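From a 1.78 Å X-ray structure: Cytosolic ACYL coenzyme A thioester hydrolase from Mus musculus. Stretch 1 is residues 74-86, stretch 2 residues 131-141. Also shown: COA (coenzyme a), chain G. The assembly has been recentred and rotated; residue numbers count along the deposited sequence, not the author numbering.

Stretch 1, residues 74-86: ITYTSKHSVEVQV
Stretch 2, residues 131-141: EQEEEGRKRYE

Residues 74-77 and 82-86 are strands joined by a turn, paired by Thr75 N to Glu83 O (3.0 Å) and Glu83 N to Tyr76 O (2.8 Å); Ser78 N to Ser81 O (2.9 Å) closes the turn. Residues 131-141 are helical, with phi/psi near -62/-42. The helix axis passes 7.6 Å from that of strand 74-77, at 68°, and 10.3 Å from that of strand 82-86, at 108°. The nearest CA atoms are those of Tyr76 and Gly136, 5.1 Å apart. The Tyr76 ring (chi1 t, chi2 74°) occupies the place a side chain at Gly136 would need: an ideal CB there would lie 2.6 Å from Tyr76 CD1, a clash. One ring face lies against the helix backbone, CE1 3.3 Å from Arg137 N. Tyr140 (t, 64°) sets its ring at 30° to that of Tyr76, slid apart with centroids 5.8 Å distant, and receives Ser78 CB over one face, 3.7 Å from its centroid. Arg139 (m, t, m, -89°) forms a two-pronged salt bridge with Glu83 (t, t, 49°): NE to OE2 2.7 Å, NH2 to OE1 2.8 Å. Thr75 OG1 (p) also donates to Glu83 OE1, 2.6 Å. One water links Thr75 O (2.8 Å), Gln132 O (2.7 Å) and Arg139 NH2 (2.9 Å). Both stretches bind one coenzyme A phosphate: O9A accepts from Ser78 OG (2.6 Å) and His80 N (2.9 Å), O7A from Tyr140 OH (2.5 Å).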

# COMPACT_ATOMS: atom_id res chain seq x y z
N ILE A 74 -16.77 22.43 7.55
CA ILE A 74 -17.33 23.18 6.43
C ILE A 74 -17.59 24.60 6.93
O ILE A 74 -18.37 24.81 7.86
CB ILE A 74 -18.64 22.56 5.88
CG1 ILE A 74 -18.38 21.16 5.31
CG2 ILE A 74 -19.26 23.50 4.81
CD1 ILE A 74 -19.65 20.34 5.06
N THR A 75 -16.94 25.57 6.29
CA THR A 75 -16.97 26.95 6.75
C THR A 75 -17.79 27.86 5.84
O THR A 75 -18.17 28.97 6.23
CB THR A 75 -15.54 27.49 6.93
OG1 THR A 75 -14.79 27.24 5.73
CG2 THR A 75 -14.88 26.77 8.10
N TYR A 76 -18.06 27.38 4.62
CA TYR A 76 -18.91 28.11 3.68
C TYR A 76 -19.49 27.19 2.61
O TYR A 76 -18.88 26.18 2.25
CB TYR A 76 -18.13 29.26 3.00
CG TYR A 76 -19.01 30.18 2.18
CD1 TYR A 76 -19.87 31.10 2.79
CD2 TYR A 76 -19.01 30.11 0.79
CE1 TYR A 76 -20.68 31.92 2.05
CE2 TYR A 76 -19.83 30.94 0.03
CZ TYR A 76 -20.66 31.84 0.67
OH TYR A 76 -21.48 32.66 -0.06
N THR A 77 -20.69 27.54 2.13
CA THR A 77 -21.23 26.92 0.92
C THR A 77 -21.76 28.00 -0.03
O THR A 77 -22.42 28.95 0.40
CB THR A 77 -22.35 25.87 1.21
OG1 THR A 77 -23.47 26.51 1.84
CG2 THR A 77 -21.83 24.71 2.07
N SER A 78 -21.42 27.86 -1.31
CA SER A 78 -21.99 28.68 -2.37
C SER A 78 -23.07 27.84 -3.06
O SER A 78 -23.44 26.78 -2.54
CB SER A 78 -20.90 29.12 -3.36
OG SER A 78 -20.39 28.01 -4.08
N LYS A 79 -23.57 28.30 -4.20
CA LYS A 79 -24.62 27.56 -4.90
C LYS A 79 -24.18 26.14 -5.29
O LYS A 79 -24.95 25.19 -5.13
CB LYS A 79 -25.13 28.32 -6.13
CG LYS A 79 -26.35 27.65 -6.77
CD LYS A 79 -27.05 28.52 -7.80
CE LYS A 79 -28.17 27.74 -8.47
NZ LYS A 79 -28.97 28.60 -9.41
N HIS A 80 -22.94 26.02 -5.76
CA HIS A 80 -22.41 24.75 -6.27
C HIS A 80 -21.05 24.35 -5.71
O HIS A 80 -20.36 23.50 -6.29
CB HIS A 80 -22.31 24.78 -7.80
CG HIS A 80 -23.57 25.22 -8.48
ND1 HIS A 80 -24.65 24.39 -8.66
CD2 HIS A 80 -23.91 26.40 -9.04
CE1 HIS A 80 -25.60 25.04 -9.30
NE2 HIS A 80 -25.18 26.26 -9.54
N SER A 81 -20.65 24.93 -4.58
CA SER A 81 -19.34 24.60 -4.00
C SER A 81 -19.31 24.65 -2.47
O SER A 81 -20.17 25.27 -1.84
CB SER A 81 -18.21 25.45 -4.62
OG SER A 81 -18.07 26.71 -3.99
N VAL A 82 -18.31 23.97 -1.90
CA VAL A 82 -18.16 23.81 -0.45
C VAL A 82 -16.74 24.23 -0.06
O VAL A 82 -15.77 23.74 -0.64
CB VAL A 82 -18.36 22.33 -0.03
CG1 VAL A 82 -18.20 22.15 1.51
CG2 VAL A 82 -19.70 21.79 -0.52
N GLU A 83 -16.63 25.12 0.92
CA GLU A 83 -15.33 25.47 1.47
C GLU A 83 -15.10 24.67 2.75
O GLU A 83 -15.97 24.63 3.63
CB GLU A 83 -15.25 26.97 1.76
CG GLU A 83 -13.87 27.44 2.20
CD GLU A 83 -13.90 28.80 2.88
OE1 GLU A 83 -14.73 28.99 3.79
OE2 GLU A 83 -13.09 29.67 2.49
N VAL A 84 -13.94 24.03 2.84
CA VAL A 84 -13.59 23.20 4.00
C VAL A 84 -12.26 23.67 4.57
O VAL A 84 -11.28 23.84 3.84
CB VAL A 84 -13.49 21.68 3.63
CG1 VAL A 84 -13.14 20.85 4.88
CG2 VAL A 84 -14.79 21.16 2.96
N GLN A 85 -12.24 23.91 5.88
CA GLN A 85 -11.01 24.21 6.59
C GLN A 85 -10.54 22.96 7.30
O GLN A 85 -11.31 22.30 8.00
CB GLN A 85 -11.22 25.34 7.60
CG GLN A 85 -11.48 26.69 6.95
CD GLN A 85 -11.63 27.81 7.96
OE1 GLN A 85 -11.45 27.62 9.16
NE2 GLN A 85 -11.98 28.99 7.46
N VAL A 86 -9.26 22.65 7.12
CA VAL A 86 -8.68 21.44 7.70
C VAL A 86 -7.50 21.80 8.60
O VAL A 86 -6.65 22.61 8.21
CB VAL A 86 -8.21 20.45 6.61
CG1 VAL A 86 -7.55 19.20 7.24
CG2 VAL A 86 -9.39 20.05 5.72
N GLU A 131 -21.78 36.80 10.77
CA GLU A 131 -20.38 37.14 10.52
C GLU A 131 -19.60 35.99 9.86
O GLU A 131 -18.72 36.22 9.03
CB GLU A 131 -19.72 37.51 11.86
CG GLU A 131 -18.33 38.12 11.79
CD GLU A 131 -17.73 38.33 13.16
OE1 GLU A 131 -18.20 39.24 13.89
OE2 GLU A 131 -16.79 37.60 13.52
N GLN A 132 -19.94 34.76 10.24
CA GLN A 132 -19.32 33.57 9.65
C GLN A 132 -19.68 33.43 8.16
O GLN A 132 -18.82 33.10 7.34
CB GLN A 132 -19.73 32.32 10.42
CG GLN A 132 -19.18 32.27 11.84
CD GLN A 132 -19.76 31.12 12.66
OE1 GLN A 132 -20.92 30.74 12.49
NE2 GLN A 132 -18.94 30.56 13.55
N GLU A 133 -20.94 33.71 7.83
CA GLU A 133 -21.38 33.66 6.44
C GLU A 133 -20.74 34.76 5.61
O GLU A 133 -20.29 34.51 4.49
CB GLU A 133 -22.91 33.72 6.33
CG GLU A 133 -23.39 33.44 4.91
CD GLU A 133 -24.89 33.38 4.78
OE1 GLU A 133 -25.60 33.79 5.72
OE2 GLU A 133 -25.36 32.92 3.72
N GLU A 134 -20.69 35.97 6.17
CA GLU A 134 -20.06 37.12 5.52
C GLU A 134 -18.59 36.87 5.20
O GLU A 134 -18.13 37.19 4.11
CB GLU A 134 -20.21 38.38 6.38
CG GLU A 134 -21.64 38.82 6.60
CD GLU A 134 -21.75 40.03 7.51
OE1 GLU A 134 -20.85 40.24 8.35
OE2 GLU A 134 -22.75 40.77 7.37
N GLU A 135 -17.86 36.30 6.16
CA GLU A 135 -16.44 36.01 6.00
C GLU A 135 -16.19 34.95 4.93
O GLU A 135 -15.28 35.09 4.11
CB GLU A 135 -15.81 35.59 7.33
CG GLU A 135 -15.63 36.74 8.33
CD GLU A 135 -15.39 36.27 9.76
OE1 GLU A 135 -15.39 35.04 10.00
OE2 GLU A 135 -15.21 37.12 10.65
N GLY A 136 -17.01 33.90 4.95
CA GLY A 136 -16.96 32.86 3.93
C GLY A 136 -17.32 33.38 2.55
O GLY A 136 -16.69 33.01 1.56
N ARG A 137 -18.33 34.25 2.49
CA ARG A 137 -18.77 34.82 1.23
C ARG A 137 -17.65 35.65 0.59
O ARG A 137 -17.44 35.59 -0.62
CB ARG A 137 -20.04 35.65 1.44
CG ARG A 137 -20.64 36.25 0.18
CD ARG A 137 -21.09 37.67 0.47
NE ARG A 137 -20.04 38.38 1.21
CZ ARG A 137 -20.20 39.00 2.37
NH1 ARG A 137 -21.40 39.06 2.96
NH2 ARG A 137 -19.16 39.59 2.94
N LYS A 138 -16.92 36.38 1.42
CA LYS A 138 -15.76 37.17 0.97
C LYS A 138 -14.64 36.29 0.39
O LYS A 138 -14.03 36.65 -0.63
CB LYS A 138 -15.22 38.01 2.13
CG LYS A 138 -14.26 39.10 1.72
CD LYS A 138 -13.75 39.87 2.93
CE LYS A 138 -12.51 40.68 2.59
NZ LYS A 138 -12.81 41.87 1.73
N ARG A 139 -14.38 35.15 1.02
CA ARG A 139 -13.36 34.22 0.53
C ARG A 139 -13.81 33.57 -0.79
O ARG A 139 -13.01 33.42 -1.71
CB ARG A 139 -13.03 33.15 1.57
CG ARG A 139 -12.44 33.71 2.87
CD ARG A 139 -11.93 32.60 3.80
NE ARG A 139 -13.00 31.72 4.26
CZ ARG A 139 -13.73 31.91 5.36
NH1 ARG A 139 -13.52 32.97 6.14
NH2 ARG A 139 -14.67 31.03 5.68
N TYR A 140 -15.09 33.21 -0.85
CA TYR A 140 -15.72 32.69 -2.07
C TYR A 140 -15.56 33.66 -3.24
O TYR A 140 -15.10 33.28 -4.31
CB TYR A 140 -17.21 32.42 -1.82
CG TYR A 140 -18.03 32.21 -3.07
CD1 TYR A 140 -17.80 31.12 -3.90
CD2 TYR A 140 -19.06 33.10 -3.42
CE1 TYR A 140 -18.55 30.91 -5.05
CE2 TYR A 140 -19.82 32.90 -4.57
CZ TYR A 140 -19.56 31.80 -5.38
OH TYR A 140 -20.31 31.58 -6.51
N GLU A 141 -15.96 34.91 -3.02
CA GLU A 141 -15.81 35.97 -4.01
C GLU A 141 -14.36 36.17 -4.46
O GLU A 141 -14.10 36.37 -5.64
CB GLU A 141 -16.40 37.27 -3.47
CG GLU A 141 -17.93 37.23 -3.32
CD GLU A 141 -18.47 38.34 -2.43
OE1 GLU A 141 -17.70 38.99 -1.70
OE2 GLU A 141 -19.70 38.56 -2.46
N1A COA G . -12.11 26.45 -7.21
C2A COA G . -13.27 26.75 -6.53
N3A COA G . -14.48 26.63 -7.16
C4A COA G . -14.52 26.23 -8.46
C5A COA G . -13.37 25.92 -9.17
C6A COA G . -12.15 26.03 -8.53
N6A COA G . -11.01 25.77 -9.17
N7A COA G . -13.73 25.55 -10.43
C8A COA G . -15.08 25.62 -10.52
N9A COA G . -15.57 26.04 -9.31
C1B COA G . -16.97 26.12 -8.89
C2B COA G . -17.67 27.33 -9.47
O2B COA G . -17.36 28.50 -8.75
C3B COA G . -19.13 26.89 -9.39
O3B COA G . -19.69 27.15 -8.12
P3B COA G . -20.71 28.37 -7.88
O7A COA G . -19.93 29.64 -8.03
O8A COA G . -21.80 28.30 -8.93
O9A COA G . -21.28 28.26 -6.49
C4B COA G . -19.04 25.37 -9.56
O4B COA G . -17.69 25.00 -9.36
C5B COA G . -19.52 24.89 -10.92
O5B COA G . -18.93 25.65 -11.95
P1A COA G . -19.15 25.19 -13.47
O1A COA G . -20.57 24.72 -13.65
O2A COA G . -18.77 26.34 -14.38
O3A COA G . -18.17 23.94 -13.71
P2A COA G . -16.65 24.04 -14.22
O4A COA G . -15.95 25.27 -13.69
O5A COA G . -16.56 23.92 -15.72
O6A COA G . -16.02 22.71 -13.58
CBP COA G . -15.14 21.29 -11.86
CCP COA G . -15.79 22.63 -12.19
CDP COA G . -14.62 21.34 -10.41
CEP COA G . -16.24 20.23 -11.95
CAP COA G . -14.01 21.03 -12.85
OAP COA G . -13.04 22.06 -12.81
C9P COA G . -13.33 19.70 -12.65
O9P COA G . -13.98 18.53 -13.06
N8P COA G . -12.14 19.70 -12.08
C7P COA G . -11.47 18.48 -11.65
C6P COA G . -12.03 17.97 -10.32
C5P COA G . -11.27 16.72 -9.92
O5P COA G . -11.46 15.67 -10.55
N4P COA G . -10.43 16.84 -8.89
C3P COA G . -9.31 15.93 -8.66
C2P COA G . -8.25 15.95 -9.78
S1P COA G . -7.02 14.69 -9.35
O HOH W 1 -16.93 31.15 7.46
O HOH W 2 -23.35 33.81 1.53
O HOH W 3 -23.61 30.17 2.48
O HOH W 4 -23.02 31.01 -5.46